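Local structure of probable enoyl-CoA hydratase/isomerase (Mycobacterium abscessus, 3SWX) at residues Tyr18-Leu24 with Leu54-Tyr60; Pro93-Asp97 with Gly148-Arg153; Val107-Gly111 with His193-Ala197. The protein probably catalyses the hydration or isomerisation of enoyl-CoA thioesters as a member of the crotonase-like enoyl-CoA hydratase/isomerase family. All coordinates share one frame; numbering follows the deposited sequence.

Contact 1: residues Tyr18-Leu24 with Leu54-Tyr60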
loop_
_atom_site.group_PDB
_atom_site.type_symbol
_atom_site.label_atom_id
_atom_site.label_comp_id
_atom_site.label_asym_id
_atom_site.label_seq_id
_atom_site.Cartn_x
_atom_site.Cartn_y
_atom_site.Cartn_z
ATOM N N TYR B 18 22.030 17.636 15.951
ATOM C CA TYR B 18 21.673 16.218 15.995
ATOM C C TYR B 18 21.507 15.577 14.607
ATOM O O TYR B 18 21.218 14.389 14.498
ATOM C CB TYR B 18 20.354 16.044 16.742
ATOM C CG TYR B 18 20.346 16.478 18.189
ATOM C CD1 TYR B 18 21.161 15.872 19.113
ATOM C CD2 TYR B 18 19.477 17.469 18.627
ATOM C CE1 TYR B 18 21.136 16.243 20.459
ATOM C CE2 TYR B 18 19.436 17.856 19.976
ATOM C CZ TYR B 18 20.268 17.238 20.883
ATOM O OH TYR B 18 20.234 17.616 22.207
ATOM N N VAL B 19 21.675 16.350 13.539
ATOM C CA VAL B 19 21.408 15.840 12.204
ATOM C C VAL B 19 22.704 15.626 11.434
ATOM O O VAL B 19 23.517 16.541 11.339
ATOM C CB VAL B 19 20.495 16.800 11.415
ATOM C CG1 VAL B 19 20.334 16.327 9.961
ATOM C CG2 VAL B 19 19.146 16.922 12.090
ATOM N N LEU B 20 22.882 14.425 10.882
ATOM C CA LEU B 20 23.997 14.126 9.981
ATOM C C LEU B 20 23.602 14.409 8.537
ATOM O O LEU B 20 22.506 14.027 8.099
ATOM C CB LEU B 20 24.391 12.657 10.083
ATOM C CG LEU B 20 25.733 12.256 9.460
ATOM C CD1 LEU B 20 26.861 12.874 10.247
ATOM C CD2 LEU B 20 25.869 10.727 9.494
ATOM N N VAL B 21 24.474 15.090 7.811
ATOM C CA VAL B 21 24.225 15.434 6.409
ATOM C C VAL B 21 25.332 14.811 5.552
ATOM O O VAL B 21 26.494 15.189 5.648
ATOM C CB VAL B 21 24.149 16.980 6.204
ATOM C CG1 VAL B 21 23.803 17.339 4.767
ATOM C CG2 VAL B 21 23.112 17.612 7.135
ATOM N N ILE B 22 24.955 13.847 4.718
ATOM C CA ILE B 22 25.901 13.107 3.903
ATOM C C ILE B 22 25.634 13.426 2.465
ATOM O O ILE B 22 24.495 13.258 1.986
ATOM C CB ILE B 22 25.723 11.583 4.057
ATOM C CG1 ILE B 22 25.869 11.160 5.528
ATOM C CG2 ILE B 22 26.704 10.819 3.128
ATOM C CD1 ILE B 22 25.290 9.740 5.813
ATOM N N GLY B 23 26.677 13.882 1.770
ATOM C CA GLY B 23 26.573 14.215 0.358
ATOM C C GLY B 23 27.381 13.248 -0.494
ATOM O O GLY B 23 28.582 13.082 -0.273
ATOM N N LEU B 24 26.718 12.570 -1.430
ATOM C CA LEU B 24 27.446 11.808 -2.431
ATOM C C LEU B 24 28.320 12.813 -3.159
ATOM O O LEU B 24 27.846 13.866 -3.605
ATOM C CB LEU B 24 26.511 11.085 -3.405
ATOM C CG LEU B 24 25.425 10.154 -2.823
ATOM C CD1 LEU B 24 24.606 9.547 -3.967
ATOM C CD2 LEU B 24 26.023 9.058 -1.899
ATOM N N LEU B 54 23.396 11.430 17.356
ATOM C CA LEU B 54 22.702 11.708 16.105
ATOM C C LEU B 54 21.288 11.145 16.134
ATOM O O LEU B 54 21.072 10.008 16.537
ATOM C CB LEU B 54 23.505 11.173 14.924
ATOM C CG LEU B 54 24.897 11.805 14.799
ATOM C CD1 LEU B 54 25.726 11.121 13.691
ATOM C CD2 LEU B 54 24.823 13.340 14.566
ATOM N N ARG B 55 20.336 11.960 15.699
ATOM C CA ARG B 55 18.925 11.620 15.775
ATOM C C ARG B 55 18.244 11.457 14.413
ATOM O O ARG B 55 17.120 10.968 14.357
ATOM C CB ARG B 55 18.194 12.710 16.570
ATOM C CG ARG B 55 18.698 12.870 18.004
ATOM C CD ARG B 55 17.923 13.924 18.776
ATOM N NE ARG B 55 18.316 13.901 20.188
ATOM C CZ ARG B 55 17.677 14.541 21.172
ATOM N NH1 ARG B 55 16.600 15.271 20.927
ATOM N NH2 ARG B 55 18.100 14.430 22.419
ATOM N N ALA B 56 18.910 11.908 13.348
ATOM C CA ALA B 56 18.396 11.863 11.976
ATOM C C ALA B 56 19.560 12.010 11.002
ATOM O O ALA B 56 20.607 12.538 11.359
ATOM C CB ALA B 56 17.390 12.955 11.745
ATOM N N ALA B 57 19.392 11.515 9.787
ATOM C CA ALA B 57 20.401 11.665 8.757
ATOM C C ALA B 57 19.741 12.039 7.416
ATOM O O ALA B 57 18.680 11.513 7.067
ATOM C CB ALA B 57 21.256 10.387 8.608
ATOM N N VAL B 58 20.424 12.910 6.673
ATOM C CA VAL B 58 19.983 13.413 5.374
ATOM C C VAL B 58 21.018 12.999 4.343
ATOM O O VAL B 58 22.200 13.228 4.544
ATOM C CB VAL B 58 19.853 14.936 5.400
ATOM C CG1 VAL B 58 19.634 15.493 4.010
ATOM C CG2 VAL B 58 18.699 15.337 6.294
ATOM N N LEU B 59 20.568 12.364 3.257
ATOM C CA LEU B 59 21.432 11.916 2.179
ATOM C C LEU B 59 20.979 12.590 0.882
ATOM O O LEU B 59 19.788 12.573 0.547
ATOM C CB LEU B 59 21.362 10.392 2.033
ATOM C CG LEU B 59 22.136 9.756 0.864
ATOM C CD1 LEU B 59 23.633 10.035 0.960
ATOM C CD2 LEU B 59 21.870 8.246 0.862
ATOM N N TYR B 60 21.933 13.224 0.199
ATOM C CA TYR B 60 21.690 13.953 -1.051
ATOM C C TYR B 60 22.920 13.714 -1.922
ATOM O O TYR B 60 23.854 13.010 -1.507
ATOM C CB TYR B 60 21.476 15.454 -0.786
ATOM C CG TYR B 60 22.751 16.151 -0.402
ATOM C CD1 TYR B 60 23.291 15.994 0.876
ATOM C CD2 TYR B 60 23.444 16.943 -1.328
ATOM C CE1 TYR B 60 24.469 16.594 1.215
ATOM C CE2 TYR B 60 24.614 17.552 -0.991
ATOM C CZ TYR B 60 25.126 17.378 0.285
ATOM O OH TYR B 60 26.309 17.979 0.632
HETATM O O HOH W 1 27.313 17.095 3.665
#
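Strands 19-24 and 56-60 run parallel, their axes 4.6 Å apart at an angle of 17°, and backbone hydrogen bonds join them from Arg55 N to Tyr18 O at one end to Leu24 N and Tyr60 O at the other. In the middle Ile22 N meets Val58 O at 2.8 Å, almost straight (179°). Just before the strands begin, the Arg55 guanidinium lies flat on the Tyr18 ring, its CZ 3.9 Å from the ring centroid, in a stacked cation-pi pair. Extended from CG to NE, Arg55 runs alongside the tyrosine, which lays CD as well over the ring face, while NH1 and NH2 bond to the carbonyls of Ala205 and Phe262. The pairing closes the right-handed beta-alpha-beta crossover of strand 19-24, helix 35-50 and strand 56-61, central to the crotonase fold. On the face under helix 35-50, Leu59 CD1 touches both Ile22 CG2 (3.8 Å) and Leu24 CD2. On the other face Val19 CG1 touches Val58 CG2, and Gly23 CA sits under the Tyr60 ring, 3.7 Å from its centroid. A chi1 of 72° swings that ring across the neighbouring strand; its OH bonds to Glu62 and Arg14.

Contact 2: residues Pro93-Asp97 with Gly148-Arg153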
loop_
_atom_site.group_PDB
_atom_site.type_symbol
_atom_site.label_atom_id
_atom_site.label_comp_id
_atom_site.label_asym_id
_atom_site.label_seq_id
_atom_site.Cartn_x
_atom_site.Cartn_y
_atom_site.Cartn_z
ATOM N N PRO B 93 23.698 0.250 2.547
ATOM C CA PRO B 93 22.812 1.417 2.478
ATOM C C PRO B 93 21.419 1.089 1.946
ATOM O O PRO B 93 20.468 1.720 2.367
ATOM C CB PRO B 93 23.550 2.377 1.535
ATOM C CG PRO B 93 24.999 1.991 1.682
ATOM C CD PRO B 93 24.960 0.477 1.824
ATOM N N TRP B 94 21.319 0.088 1.064
ATOM C CA TRP B 94 20.031 -0.392 0.553
ATOM C C TRP B 94 19.289 -1.318 1.528
ATOM O O TRP B 94 18.099 -1.620 1.324
ATOM C CB TRP B 94 20.212 -1.054 -0.831
ATOM C CG TRP B 94 20.543 -0.027 -1.851
ATOM C CD1 TRP B 94 19.684 0.609 -2.677
ATOM C CD2 TRP B 94 21.837 0.538 -2.095
ATOM N NE1 TRP B 94 20.366 1.528 -3.458
ATOM C CE2 TRP B 94 21.691 1.495 -3.111
ATOM C CE3 TRP B 94 23.115 0.307 -1.564
ATOM C CZ2 TRP B 94 22.772 2.236 -3.594
ATOM C CZ3 TRP B 94 24.187 1.050 -2.054
ATOM C CH2 TRP B 94 24.006 1.995 -3.052
ATOM N N GLN B 95 19.980 -1.753 2.579
ATOM C CA GLN B 95 19.345 -2.432 3.715
ATOM C C GLN B 95 18.473 -3.636 3.287
ATOM O O GLN B 95 17.350 -3.824 3.765
ATOM C CB GLN B 95 18.549 -1.431 4.546
ATOM C CG GLN B 95 19.391 -0.260 5.065
ATOM C CD GLN B 95 18.556 0.859 5.643
ATOM O OE1 GLN B 95 17.835 0.668 6.620
ATOM N NE2 GLN B 95 18.633 2.033 5.033
ATOM N N VAL B 96 19.039 -4.453 2.415
ATOM C CA VAL B 96 18.411 -5.670 1.900
ATOM C C VAL B 96 19.175 -6.956 2.258
ATOM O O VAL B 96 18.956 -7.980 1.627
ATOM C CB VAL B 96 18.282 -5.616 0.364
ATOM C CG1 VAL B 96 17.216 -4.652 -0.056
ATOM C CG2 VAL B 96 19.627 -5.268 -0.278
ATOM N N ASP B 97 20.071 -6.907 3.246
ATOM C CA ASP B 97 20.805 -8.095 3.667
ATOM C C ASP B 97 20.358 -8.573 5.036
ATOM O O ASP B 97 21.019 -9.386 5.631
ATOM C CB ASP B 97 22.328 -7.848 3.693
ATOM C CG ASP B 97 22.896 -7.498 2.326
ATOM O OD1 ASP B 97 22.380 -7.995 1.299
ATOM O OD2 ASP B 97 23.866 -6.723 2.278
ATOM N N GLY B 148 18.200 -3.955 -5.809
ATOM C CA GLY B 148 18.458 -3.154 -4.587
ATOM C C GLY B 148 17.221 -2.935 -3.725
ATOM O O GLY B 148 17.188 -2.026 -2.876
ATOM N N GLY B 149 16.191 -3.756 -3.943
ATOM C CA GLY B 149 14.956 -3.674 -3.169
ATOM C C GLY B 149 13.718 -3.104 -3.853
ATOM O O GLY B 149 12.614 -3.195 -3.276
ATOM N N ALA B 150 13.857 -2.520 -5.052
ATOM C CA ALA B 150 12.682 -1.984 -5.764
ATOM C C ALA B 150 11.598 -3.050 -5.921
ATOM O O ALA B 150 10.421 -2.751 -5.850
ATOM C CB ALA B 150 13.067 -1.407 -7.187
ATOM N N THR B 151 11.997 -4.298 -6.155
ATOM C CA THR B 151 11.018 -5.360 -6.390
ATOM C C THR B 151 10.121 -5.586 -5.181
ATOM O O THR B 151 8.968 -5.992 -5.339
ATOM C CB THR B 151 11.681 -6.683 -6.762
ATOM O OG1 THR B 151 12.655 -7.033 -5.764
ATOM C CG2 THR B 151 12.338 -6.570 -8.168
ATOM N N ILE B 152 10.634 -5.261 -3.998
ATOM C CA ILE B 152 9.922 -5.441 -2.741
ATOM C C ILE B 152 9.185 -4.147 -2.371
ATOM O O ILE B 152 7.987 -4.162 -2.111
ATOM C CB ILE B 152 10.894 -5.813 -1.587
ATOM C CG1 ILE B 152 11.599 -7.127 -1.893
ATOM C CG2 ILE B 152 10.144 -5.872 -0.212
ATOM C CD1 ILE B 152 12.883 -7.367 -1.081
ATOM N N ARG B 153 9.909 -3.028 -2.393
ATOM C CA ARG B 153 9.408 -1.786 -1.826
ATOM C C ARG B 153 8.591 -0.930 -2.767
ATOM O O ARG B 153 7.768 -0.183 -2.301
ATOM C CB ARG B 153 10.569 -0.960 -1.271
ATOM C CG ARG B 153 11.313 -1.709 -0.167
ATOM C CD ARG B 153 12.644 -1.108 0.130
ATOM N NE ARG B 153 13.290 -1.864 1.204
ATOM C CZ ARG B 153 14.596 -1.905 1.437
ATOM N NH1 ARG B 153 15.444 -1.267 0.659
ATOM N NH2 ARG B 153 15.049 -2.634 2.441
#
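Arg153 reaches across to two successive carbonyls of the 93-97 loop, a compact case of one guanidinium bonding to successive carbonyls of an irregular chain, and probably helping to hold its path. NH1 donates to Trp94 O at 2.8 Å, nearly straight (171°) and in the planes of both the guanidinium and the carbonyl. NH2 donates to Gln95 O at 2.9 Å; this bond is more bent (138°), and although the oxygen lies close to the guanidinium plane, the nitrogen stands above the plane of that carbonyl. A weak second bond from NH2 also falls on Trp94 O. NH1 and NH2 are both engaged by oxygens near the guanidinium plane, which should limit rotation of the flat end. The side chain is extended from CG to NE, and this carries the charge from the first turn of helix 150-158 back past the helix start to the loop.

Val96 CG1 packs obliquely beside the guanidinium, 3.9 Å from NH2, and also meets Gly149 CA at 4.0 Å. Trp94 CD1 approaches Gly148 O at 3.6 Å, while the indole NE1 is bonded to Leu116 O. The carbonyl of Gly149 accepts from the backbone N of both Ile152 and Arg153. Glu119 OE1 accepts from Gly148 N and Ala150 N, and Leu234 of a second subunit packs on Val96.

The arrangement is an arginine side chain donating to two main-chain carbonyls, which joins a loop to the N-terminal turn of helix 150-158, with Gly149 at its N-cap position, here within the crotonase fold and beside a subunit interface.

Contact 3: residues Val107-Gly111 with His193-Ala197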
loop_
_atom_site.group_PDB
_atom_site.type_symbol
_atom_site.label_atom_id
_atom_site.label_comp_id
_atom_site.label_asym_id
_atom_site.label_seq_id
_atom_site.Cartn_x
_atom_site.Cartn_y
_atom_site.Cartn_z
ATOM N N VAL B 107 16.087 11.174 2.317
ATOM C CA VAL B 107 16.823 11.312 1.059
ATOM C C VAL B 107 16.274 12.474 0.242
ATOM O O VAL B 107 15.071 12.574 0.022
ATOM C CB VAL B 107 16.822 9.996 0.241
ATOM C CG1 VAL B 107 17.271 10.243 -1.195
ATOM C CG2 VAL B 107 17.734 8.956 0.915
ATOM N N ALA B 108 17.174 13.364 -0.171
ATOM C CA ALA B 108 16.832 14.542 -0.959
ATOM C C ALA B 108 17.379 14.342 -2.366
ATOM O O ALA B 108 18.580 14.164 -2.531
ATOM C CB ALA B 108 17.449 15.811 -0.332
ATOM N N VAL B 109 16.496 14.390 -3.371
ATOM C CA VAL B 109 16.867 14.094 -4.748
ATOM C C VAL B 109 16.596 15.270 -5.694
ATOM O O VAL B 109 15.717 16.091 -5.468
ATOM C CB VAL B 109 16.175 12.782 -5.312
ATOM C CG1 VAL B 109 16.461 11.552 -4.408
ATOM C CG2 VAL B 109 14.658 12.962 -5.540
ATOM N N HIS B 110 17.379 15.316 -6.766
ATOM C CA HIS B 110 17.237 16.298 -7.834
ATOM C C HIS B 110 17.876 15.712 -9.090
ATOM O O HIS B 110 18.715 14.830 -8.998
ATOM C CB HIS B 110 17.958 17.587 -7.457
ATOM C CG HIS B 110 19.453 17.489 -7.531
ATOM N ND1 HIS B 110 20.193 16.701 -6.673
ATOM C CD2 HIS B 110 20.345 18.075 -8.369
ATOM C CE1 HIS B 110 21.474 16.809 -6.978
ATOM N NE2 HIS B 110 21.593 17.641 -7.998
ATOM N N GLY B 111 17.484 16.217 -10.255
ATOM C CA GLY B 111 17.992 15.703 -11.537
ATOM C C GLY B 111 17.636 14.239 -11.738
ATOM O O GLY B 111 16.638 13.755 -11.200
ATOM N N HIS B 193 15.754 21.022 -2.081
ATOM C CA HIS B 193 15.518 19.667 -1.582
ATOM C C HIS B 193 16.346 19.336 -0.342
ATOM O O HIS B 193 15.829 18.762 0.600
ATOM C CB HIS B 193 15.770 18.630 -2.683
ATOM C CG HIS B 193 17.085 18.779 -3.381
ATOM N ND1 HIS B 193 17.430 19.909 -4.092
ATOM C CD2 HIS B 193 18.134 17.931 -3.493
ATOM C CE1 HIS B 193 18.638 19.752 -4.606
ATOM N NE2 HIS B 193 19.091 18.564 -4.245
ATOM N N VAL B 194 17.622 19.717 -0.337
ATOM C CA VAL B 194 18.495 19.425 0.815
ATOM C C VAL B 194 18.062 20.238 2.050
ATOM O O VAL B 194 17.855 19.677 3.114
ATOM C CB VAL B 194 19.983 19.688 0.527
ATOM C CG1 VAL B 194 20.838 19.084 1.657
ATOM C CG2 VAL B 194 20.403 19.125 -0.845
ATOM N N ASP B 195 17.865 21.541 1.900
ATOM C CA ASP B 195 17.380 22.352 3.039
ATOM C C ASP B 195 15.995 21.935 3.553
ATOM O O ASP B 195 15.755 22.018 4.748
ATOM C CB ASP B 195 17.364 23.844 2.708
ATOM C CG ASP B 195 18.766 24.412 2.500
ATOM O OD1 ASP B 195 19.747 23.869 3.060
ATOM O OD2 ASP B 195 18.873 25.392 1.762
ATOM N N THR B 196 15.095 21.493 2.671
ATOM C CA THR B 196 13.784 21.041 3.120
ATOM C C THR B 196 13.955 19.757 3.914
ATOM O O THR B 196 13.357 19.618 4.992
ATOM C CB THR B 196 12.777 20.876 1.953
ATOM O OG1 THR B 196 12.618 22.137 1.296
ATOM C CG2 THR B 196 11.397 20.396 2.445
ATOM N N ALA B 197 14.808 18.856 3.429
ATOM C CA ALA B 197 15.052 17.597 4.132
ATOM C C ALA B 197 15.701 17.812 5.518
ATOM O O ALA B 197 15.327 17.148 6.476
ATOM C CB ALA B 197 15.905 16.644 3.269
#
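His193, the first residue of helix 193-205, sets its imidazole between the helix and the end of strand 105-109. Its CB lies 4.0 Å from Ala108 CB. With chi1 at 51°, CG lies between the backbone N and the carbonyl carbon, which brings the ring to Val109 O and His110. CG and CD2 then pass Val109 O, the nearer approach being 3.6 Å from CD2. ND1 faces His110 CB. At the tip of the ring, CE1 meets the same His110 CB at 3.6 Å, and NE2 comes within 3.3 Å of His110 ND1. The two imidazoles are set obliquely, their planes 31° apart. More telling is the methylene of His110, whose CB stands over a face of the His193 ring, 3.8 Å from its centroid, in a CH-pi contact. Val194 CG2 covers the opposite face, so the imidazole is held between an aliphatic carbon from the strand side and one from its own helix. In its turn His110 is positioned from outside the pair, its NE2 being hydrogen-bonded to Gly63 O.

Behind the rings the interface becomes small and apolar. Ala108 CB points into the first helical turn, touching the His193 carbonyl oxygen at 3.5 Å and Ala197 CB at 4.0 Å. That same His193 oxygen accepts the backbone N of Ala197, the regular bond of the turn. The small methyls of Ala108 and Ala197 are consistent with the close approach of the short axes, 7.6 Å, which run nearly antiparallel, at 159°. Neighbouring strand 56-61 adds to the surface, with Tyr60 touching Val194 and Ala108, and Val58 touching Ala197. This is helix-on-sheet packing of an alpha/beta fold, in which helix 193-205 covers one face of the central crotonase sheet.

Overall arrangement
Contacts 1 and 3 share the six-stranded sheet: strands 56-61 and 105-109 are neighbours in it, and Leu59 O lies 2.8 Å from Ala108 N, a probable hydrogen bond. Their centres are about 11 Å apart. Contact 1 pairs two strands of the sheet, whereas contact 3 places a helix on the face that carries Val58 and Tyr60. Contact 2, across the chain's centre from both, touches neither: its centre is about 20 Å from that of contact 1 and 21 Å from that of contact 3, nearest atoms about 6 and 8 Å. It lies by the second subunit, and a bound 1,2-ethanediol, probably from the crystallisation liquor, sits about 4 Å from the Val96 side chain.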